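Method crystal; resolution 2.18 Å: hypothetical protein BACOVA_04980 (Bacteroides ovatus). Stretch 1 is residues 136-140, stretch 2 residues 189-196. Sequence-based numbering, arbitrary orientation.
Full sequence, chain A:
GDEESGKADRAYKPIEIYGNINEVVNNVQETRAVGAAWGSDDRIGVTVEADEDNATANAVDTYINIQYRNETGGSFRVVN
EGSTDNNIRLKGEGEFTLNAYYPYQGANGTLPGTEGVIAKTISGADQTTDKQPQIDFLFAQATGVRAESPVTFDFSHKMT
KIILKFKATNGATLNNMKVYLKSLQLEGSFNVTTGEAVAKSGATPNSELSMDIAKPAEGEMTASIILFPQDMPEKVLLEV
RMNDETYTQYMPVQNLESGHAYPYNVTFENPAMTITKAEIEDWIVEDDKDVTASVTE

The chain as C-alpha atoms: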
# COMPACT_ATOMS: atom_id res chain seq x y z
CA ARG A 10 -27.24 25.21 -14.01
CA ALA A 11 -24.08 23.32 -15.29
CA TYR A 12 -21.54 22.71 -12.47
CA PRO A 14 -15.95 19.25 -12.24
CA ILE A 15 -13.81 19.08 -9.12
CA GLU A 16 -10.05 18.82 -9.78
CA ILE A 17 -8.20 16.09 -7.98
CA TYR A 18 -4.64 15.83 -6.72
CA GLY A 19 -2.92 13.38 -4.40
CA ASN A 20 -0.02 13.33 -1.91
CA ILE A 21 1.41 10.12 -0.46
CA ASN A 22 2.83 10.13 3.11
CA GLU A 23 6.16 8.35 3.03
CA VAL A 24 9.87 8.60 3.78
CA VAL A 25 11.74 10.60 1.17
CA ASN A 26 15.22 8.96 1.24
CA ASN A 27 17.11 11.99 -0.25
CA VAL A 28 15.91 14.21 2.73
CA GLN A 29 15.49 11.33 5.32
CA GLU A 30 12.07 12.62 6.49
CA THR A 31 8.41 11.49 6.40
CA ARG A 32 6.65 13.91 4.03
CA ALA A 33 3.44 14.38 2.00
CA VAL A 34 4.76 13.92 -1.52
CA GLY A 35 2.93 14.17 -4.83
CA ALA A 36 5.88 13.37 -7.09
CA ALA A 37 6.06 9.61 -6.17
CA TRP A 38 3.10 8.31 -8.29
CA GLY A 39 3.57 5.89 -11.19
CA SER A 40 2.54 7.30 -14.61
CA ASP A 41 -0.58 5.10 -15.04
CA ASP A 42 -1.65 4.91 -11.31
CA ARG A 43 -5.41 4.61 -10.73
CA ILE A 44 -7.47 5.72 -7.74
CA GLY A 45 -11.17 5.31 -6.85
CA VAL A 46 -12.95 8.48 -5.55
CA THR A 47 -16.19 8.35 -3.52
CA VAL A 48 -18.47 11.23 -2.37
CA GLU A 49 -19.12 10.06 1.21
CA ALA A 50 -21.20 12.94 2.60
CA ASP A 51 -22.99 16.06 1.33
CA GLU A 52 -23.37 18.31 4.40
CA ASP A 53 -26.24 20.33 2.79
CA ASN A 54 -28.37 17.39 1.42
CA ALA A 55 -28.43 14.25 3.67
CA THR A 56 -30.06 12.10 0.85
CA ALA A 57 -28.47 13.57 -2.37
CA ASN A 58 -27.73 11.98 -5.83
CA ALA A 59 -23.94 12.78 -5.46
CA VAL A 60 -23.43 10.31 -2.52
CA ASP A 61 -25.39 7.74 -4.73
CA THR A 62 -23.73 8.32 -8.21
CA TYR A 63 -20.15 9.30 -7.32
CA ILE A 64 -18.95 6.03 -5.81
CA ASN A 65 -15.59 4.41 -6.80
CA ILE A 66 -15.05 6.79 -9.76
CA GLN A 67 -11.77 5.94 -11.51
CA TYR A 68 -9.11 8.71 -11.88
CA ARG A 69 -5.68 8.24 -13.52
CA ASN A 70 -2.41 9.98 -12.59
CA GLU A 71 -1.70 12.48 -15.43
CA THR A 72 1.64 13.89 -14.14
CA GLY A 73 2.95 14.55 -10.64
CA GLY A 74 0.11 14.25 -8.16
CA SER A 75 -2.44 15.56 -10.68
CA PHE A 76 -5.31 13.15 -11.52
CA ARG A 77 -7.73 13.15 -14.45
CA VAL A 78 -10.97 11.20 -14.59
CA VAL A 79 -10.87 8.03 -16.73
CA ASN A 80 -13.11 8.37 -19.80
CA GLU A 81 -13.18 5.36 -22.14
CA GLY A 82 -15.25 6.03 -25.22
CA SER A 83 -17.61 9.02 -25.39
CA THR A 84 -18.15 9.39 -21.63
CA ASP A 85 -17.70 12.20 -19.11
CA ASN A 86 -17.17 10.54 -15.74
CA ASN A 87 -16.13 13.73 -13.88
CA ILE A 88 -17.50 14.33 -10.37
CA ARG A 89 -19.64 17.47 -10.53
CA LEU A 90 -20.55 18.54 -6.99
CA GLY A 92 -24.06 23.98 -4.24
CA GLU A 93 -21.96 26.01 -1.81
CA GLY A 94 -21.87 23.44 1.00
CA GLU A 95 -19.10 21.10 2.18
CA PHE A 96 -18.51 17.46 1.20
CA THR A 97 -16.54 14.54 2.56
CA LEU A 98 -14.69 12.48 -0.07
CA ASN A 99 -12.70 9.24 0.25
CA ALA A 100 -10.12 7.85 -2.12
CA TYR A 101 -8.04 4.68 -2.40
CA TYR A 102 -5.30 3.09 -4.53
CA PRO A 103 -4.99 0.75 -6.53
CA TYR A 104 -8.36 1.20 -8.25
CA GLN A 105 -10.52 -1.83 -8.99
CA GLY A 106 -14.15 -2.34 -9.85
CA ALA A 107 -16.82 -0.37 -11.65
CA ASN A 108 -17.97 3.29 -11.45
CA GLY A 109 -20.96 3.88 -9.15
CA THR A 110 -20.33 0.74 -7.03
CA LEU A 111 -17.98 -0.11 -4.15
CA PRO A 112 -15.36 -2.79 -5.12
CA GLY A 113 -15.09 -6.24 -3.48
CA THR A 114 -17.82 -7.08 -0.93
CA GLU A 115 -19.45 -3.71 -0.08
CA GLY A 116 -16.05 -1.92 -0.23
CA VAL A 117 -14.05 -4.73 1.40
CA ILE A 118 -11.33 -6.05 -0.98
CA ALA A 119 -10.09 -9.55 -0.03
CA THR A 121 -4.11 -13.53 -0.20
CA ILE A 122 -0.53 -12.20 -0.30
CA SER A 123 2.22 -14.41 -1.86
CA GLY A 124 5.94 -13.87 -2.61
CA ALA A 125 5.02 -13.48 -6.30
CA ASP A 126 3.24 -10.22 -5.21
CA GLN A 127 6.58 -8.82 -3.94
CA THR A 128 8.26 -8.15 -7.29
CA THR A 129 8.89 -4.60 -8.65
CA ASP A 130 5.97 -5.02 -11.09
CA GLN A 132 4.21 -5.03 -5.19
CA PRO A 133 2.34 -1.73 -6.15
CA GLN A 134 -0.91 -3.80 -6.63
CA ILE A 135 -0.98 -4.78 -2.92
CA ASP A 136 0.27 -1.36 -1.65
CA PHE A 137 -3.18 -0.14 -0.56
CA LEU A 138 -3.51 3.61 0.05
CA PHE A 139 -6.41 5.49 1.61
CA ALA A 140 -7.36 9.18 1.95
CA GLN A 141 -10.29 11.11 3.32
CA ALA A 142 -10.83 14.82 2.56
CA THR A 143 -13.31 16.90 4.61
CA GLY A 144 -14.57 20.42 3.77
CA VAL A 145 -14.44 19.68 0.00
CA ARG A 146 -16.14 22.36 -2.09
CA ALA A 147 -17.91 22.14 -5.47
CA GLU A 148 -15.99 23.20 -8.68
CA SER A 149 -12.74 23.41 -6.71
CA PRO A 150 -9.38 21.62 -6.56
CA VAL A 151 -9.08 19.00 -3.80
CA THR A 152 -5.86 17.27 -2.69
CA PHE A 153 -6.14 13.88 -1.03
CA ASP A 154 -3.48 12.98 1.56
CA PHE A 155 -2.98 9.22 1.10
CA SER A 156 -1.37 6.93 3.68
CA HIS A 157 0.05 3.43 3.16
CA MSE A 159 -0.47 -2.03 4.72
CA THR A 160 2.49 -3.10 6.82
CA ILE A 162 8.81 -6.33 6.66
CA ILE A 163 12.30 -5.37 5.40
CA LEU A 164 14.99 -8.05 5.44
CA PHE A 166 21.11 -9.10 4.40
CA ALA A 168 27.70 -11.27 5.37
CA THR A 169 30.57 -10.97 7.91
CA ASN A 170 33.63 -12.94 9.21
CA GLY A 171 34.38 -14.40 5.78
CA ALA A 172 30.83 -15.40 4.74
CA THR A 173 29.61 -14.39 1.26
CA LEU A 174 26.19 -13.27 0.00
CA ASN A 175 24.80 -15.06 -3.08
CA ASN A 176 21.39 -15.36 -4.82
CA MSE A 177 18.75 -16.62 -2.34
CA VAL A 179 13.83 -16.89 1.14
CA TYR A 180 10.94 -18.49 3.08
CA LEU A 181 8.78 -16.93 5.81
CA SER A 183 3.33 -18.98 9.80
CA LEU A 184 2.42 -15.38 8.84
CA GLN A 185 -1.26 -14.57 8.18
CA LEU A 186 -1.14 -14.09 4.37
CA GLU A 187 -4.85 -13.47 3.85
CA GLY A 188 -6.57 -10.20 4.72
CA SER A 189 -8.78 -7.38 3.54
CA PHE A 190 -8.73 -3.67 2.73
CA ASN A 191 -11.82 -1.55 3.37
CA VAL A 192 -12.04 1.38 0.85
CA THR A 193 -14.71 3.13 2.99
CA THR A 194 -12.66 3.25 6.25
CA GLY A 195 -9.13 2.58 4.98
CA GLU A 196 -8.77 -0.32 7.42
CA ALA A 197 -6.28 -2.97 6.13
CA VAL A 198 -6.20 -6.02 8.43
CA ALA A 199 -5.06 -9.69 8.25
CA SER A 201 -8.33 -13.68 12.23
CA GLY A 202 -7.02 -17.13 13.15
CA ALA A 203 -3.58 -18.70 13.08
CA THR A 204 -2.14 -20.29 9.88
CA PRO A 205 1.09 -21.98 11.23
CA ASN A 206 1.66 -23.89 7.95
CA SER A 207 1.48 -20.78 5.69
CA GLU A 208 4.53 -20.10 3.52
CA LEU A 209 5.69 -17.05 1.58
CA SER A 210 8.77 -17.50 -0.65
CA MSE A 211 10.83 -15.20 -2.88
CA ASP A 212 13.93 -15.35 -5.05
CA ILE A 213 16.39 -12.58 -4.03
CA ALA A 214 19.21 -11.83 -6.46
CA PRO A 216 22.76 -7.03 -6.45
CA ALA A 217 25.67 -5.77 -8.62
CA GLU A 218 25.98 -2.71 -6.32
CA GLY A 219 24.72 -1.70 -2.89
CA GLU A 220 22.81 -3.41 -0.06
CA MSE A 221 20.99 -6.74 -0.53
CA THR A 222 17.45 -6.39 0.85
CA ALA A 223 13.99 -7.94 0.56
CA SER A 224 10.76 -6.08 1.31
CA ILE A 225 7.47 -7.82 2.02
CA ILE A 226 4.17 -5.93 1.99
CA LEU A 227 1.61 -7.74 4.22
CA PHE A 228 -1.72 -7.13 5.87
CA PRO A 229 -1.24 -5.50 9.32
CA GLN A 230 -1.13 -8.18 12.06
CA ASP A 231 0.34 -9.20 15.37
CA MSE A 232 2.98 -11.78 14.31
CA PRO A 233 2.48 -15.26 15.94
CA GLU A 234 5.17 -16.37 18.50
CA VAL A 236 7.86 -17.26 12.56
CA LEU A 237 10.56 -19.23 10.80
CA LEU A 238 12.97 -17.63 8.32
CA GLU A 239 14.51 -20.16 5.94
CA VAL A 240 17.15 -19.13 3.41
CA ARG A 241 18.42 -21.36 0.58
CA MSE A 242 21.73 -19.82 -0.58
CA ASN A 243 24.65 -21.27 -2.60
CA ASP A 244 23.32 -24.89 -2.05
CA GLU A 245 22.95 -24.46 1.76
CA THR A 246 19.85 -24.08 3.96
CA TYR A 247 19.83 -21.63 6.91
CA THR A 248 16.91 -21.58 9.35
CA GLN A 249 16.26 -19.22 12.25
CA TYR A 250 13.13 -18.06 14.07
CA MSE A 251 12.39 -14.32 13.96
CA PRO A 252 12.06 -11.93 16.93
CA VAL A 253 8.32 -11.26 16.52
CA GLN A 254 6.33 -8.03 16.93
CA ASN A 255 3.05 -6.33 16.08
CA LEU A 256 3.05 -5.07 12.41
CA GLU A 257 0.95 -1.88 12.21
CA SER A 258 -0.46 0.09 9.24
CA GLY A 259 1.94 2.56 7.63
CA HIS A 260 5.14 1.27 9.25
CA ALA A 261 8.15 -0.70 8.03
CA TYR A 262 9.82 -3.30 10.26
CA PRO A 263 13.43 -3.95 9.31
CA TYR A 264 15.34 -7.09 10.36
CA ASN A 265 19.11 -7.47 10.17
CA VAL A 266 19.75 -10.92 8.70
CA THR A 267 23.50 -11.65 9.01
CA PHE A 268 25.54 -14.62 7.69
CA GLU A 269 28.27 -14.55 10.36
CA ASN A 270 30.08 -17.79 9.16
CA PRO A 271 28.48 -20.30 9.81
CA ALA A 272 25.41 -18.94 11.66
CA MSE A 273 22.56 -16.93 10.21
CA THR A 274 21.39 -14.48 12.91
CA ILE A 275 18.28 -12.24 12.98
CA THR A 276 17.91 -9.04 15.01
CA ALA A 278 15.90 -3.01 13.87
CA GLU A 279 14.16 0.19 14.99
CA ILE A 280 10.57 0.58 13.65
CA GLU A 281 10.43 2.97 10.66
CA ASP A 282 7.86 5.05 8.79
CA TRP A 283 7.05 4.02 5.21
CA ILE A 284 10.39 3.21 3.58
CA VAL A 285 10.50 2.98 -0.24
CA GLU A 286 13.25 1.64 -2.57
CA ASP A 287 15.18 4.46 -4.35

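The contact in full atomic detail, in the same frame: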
# COMPACT_ATOMS: atom_id res chain seq x y z
N ASP A 136 -0.09 -2.52 -2.47
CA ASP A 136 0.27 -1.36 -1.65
C ASP A 136 -0.93 -0.43 -1.54
O ASP A 136 -0.95 0.64 -2.14
CB ASP A 136 1.48 -0.65 -2.26
CG ASP A 136 2.16 0.38 -1.37
OD1 ASP A 136 1.80 0.47 -0.15
OD2 ASP A 136 3.08 1.07 -1.87
N PHE A 137 -1.93 -0.84 -0.75
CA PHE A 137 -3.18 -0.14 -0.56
C PHE A 137 -3.01 1.17 0.18
O PHE A 137 -2.39 1.23 1.25
CB PHE A 137 -4.21 -1.02 0.14
CG PHE A 137 -4.61 -2.24 -0.65
CD1 PHE A 137 -5.52 -2.14 -1.71
CD2 PHE A 137 -4.15 -3.51 -0.30
CE1 PHE A 137 -5.91 -3.26 -2.43
CE2 PHE A 137 -4.56 -4.64 -1.01
CZ PHE A 137 -5.43 -4.51 -2.07
N LEU A 138 -3.55 2.24 -0.45
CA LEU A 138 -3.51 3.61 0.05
C LEU A 138 -4.90 4.08 0.32
O LEU A 138 -5.81 3.66 -0.38
CB LEU A 138 -2.84 4.58 -0.95
CG LEU A 138 -1.51 4.19 -1.60
CD1 LEU A 138 -1.02 5.30 -2.51
CD2 LEU A 138 -0.45 3.93 -0.57
N PHE A 139 -5.09 4.93 1.33
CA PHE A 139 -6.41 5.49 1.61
C PHE A 139 -6.28 6.96 1.95
O PHE A 139 -5.30 7.36 2.58
CB PHE A 139 -7.11 4.73 2.75
CG PHE A 139 -8.41 5.35 3.22
CD1 PHE A 139 -9.61 5.07 2.56
CD2 PHE A 139 -8.44 6.22 4.31
CE1 PHE A 139 -10.81 5.64 2.99
CE2 PHE A 139 -9.64 6.78 4.74
CZ PHE A 139 -10.82 6.49 4.07
N ALA A 140 -7.30 7.76 1.59
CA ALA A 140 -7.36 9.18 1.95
C ALA A 140 -8.79 9.58 2.21
O ALA A 140 -9.71 9.01 1.65
CB ALA A 140 -6.78 10.04 0.83
N SER A 189 -7.85 -8.22 4.27
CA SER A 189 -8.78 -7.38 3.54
C SER A 189 -8.48 -5.91 3.73
O SER A 189 -7.89 -5.51 4.74
CB SER A 189 -10.21 -7.69 3.97
OG SER A 189 -10.49 -7.31 5.30
N PHE A 190 -8.85 -5.11 2.71
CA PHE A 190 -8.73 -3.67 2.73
C PHE A 190 -10.11 -3.08 2.52
O PHE A 190 -10.80 -3.44 1.56
CB PHE A 190 -7.72 -3.17 1.69
CG PHE A 190 -7.73 -1.66 1.48
CD1 PHE A 190 -7.24 -0.80 2.46
CD2 PHE A 190 -8.13 -1.12 0.27
CE1 PHE A 190 -7.19 0.58 2.24
CE2 PHE A 190 -8.08 0.26 0.05
CZ PHE A 190 -7.59 1.10 1.04
N ASN A 191 -10.52 -2.19 3.42
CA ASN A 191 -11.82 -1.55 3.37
C ASN A 191 -11.65 -0.16 2.75
O ASN A 191 -10.96 0.68 3.32
CB ASN A 191 -12.40 -1.51 4.79
CG ASN A 191 -13.82 -1.06 4.86
OD1 ASN A 191 -14.25 -0.14 4.18
ND2 ASN A 191 -14.59 -1.68 5.73
N VAL A 192 -12.24 0.09 1.55
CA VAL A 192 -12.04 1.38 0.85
C VAL A 192 -12.89 2.52 1.46
O VAL A 192 -12.69 3.68 1.14
CB VAL A 192 -12.29 1.27 -0.69
CG1 VAL A 192 -11.51 0.11 -1.30
CG2 VAL A 192 -13.78 1.17 -1.03
N THR A 193 -13.84 2.17 2.32
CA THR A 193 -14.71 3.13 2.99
C THR A 193 -14.02 3.70 4.22
O THR A 193 -14.14 4.88 4.48
CB THR A 193 -16.04 2.43 3.33
OG1 THR A 193 -16.66 2.09 2.09
CG2 THR A 193 -16.99 3.30 4.15
N THR A 194 -13.31 2.85 5.00
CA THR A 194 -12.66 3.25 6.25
C THR A 194 -11.14 3.30 6.14
O THR A 194 -10.48 3.88 7.00
CB THR A 194 -13.07 2.29 7.38
OG1 THR A 194 -12.53 1.00 7.12
CG2 THR A 194 -14.58 2.18 7.55
N GLY A 195 -10.58 2.65 5.12
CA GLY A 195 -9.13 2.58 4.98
C GLY A 195 -8.49 1.52 5.85
O GLY A 195 -7.28 1.37 5.83
N GLU A 196 -9.30 0.74 6.58
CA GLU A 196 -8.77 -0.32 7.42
C GLU A 196 -8.26 -1.51 6.58
O GLU A 196 -9.03 -2.13 5.85
CB GLU A 196 -9.80 -0.81 8.44
CG GLU A 196 -9.22 -1.94 9.30
CD GLU A 196 -10.13 -2.66 10.28
OE1 GLU A 196 -11.36 -2.68 10.05
OE2 GLU A 196 -9.59 -3.25 11.24

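This is a small, almost wholly aromatic contact in which Phe 190 packs against Phe 137 and, at its ring edge, Phe 139 CB, while the Phe 139 ring lies on the loop that follows the strand 189-191, with no hydrogen bond crossing between the stretches. It buries 311 Å² in total, most of it on those three residues, whose CA-to-CB bonds all point toward the opposing stretch. All three phenylalanines are buried, and their flat apolar rings offer faces to CB and CA atoms at close range with no polar group left to satisfy.

Phe 137 and Phe 190 form a slid pair. Their planes lie 22° apart and their centroids 4.8 Å, so the rings barely overlap, yet Phe 137 CD1 comes within 3.4 Å of Phe 190 CD2. The offset places each CB over the other ring: Phe 137 CB is 3.7 Å from the Phe 190 centroid, 7° off the normal, and Phe 190 CB is 4.1 Å from the Phe 137 centroid, 14° off. The Phe 190 ring also reaches along the first stretch, with its CZ 3.4 Å from Leu 138 O and 4.0 Å from Phe 139 CB, the latter at the ring edge.

Phe 139, with chi1 at 173° (t), lays its ring against the turn. Gly 195 CA sits over one face, 3.6 Å from the centroid of the Phe 139 ring, while Val 192 O meets the edge, 3.3 Å from Phe 139 CE1. Glycine suits this position on two counts: an ideal CB would lie 2.5 Å from Phe 139 CD2, a clash, and at phi/psi 81/3 it would also jam against the preceding carbonyl oxygen.

The turn is braced internally. Gly 195 N donates to Asn 191 O (2.7 Å) and Asn 191 N to Glu 196 O (2.9 Å), while Asn 191 OD1 accepts from Thr 193 N (3.0 Å) and Thr 194 N (3.2 Å). Asn 191 thus supports the surface that Phe 139 packs against without touching the first stretch itself.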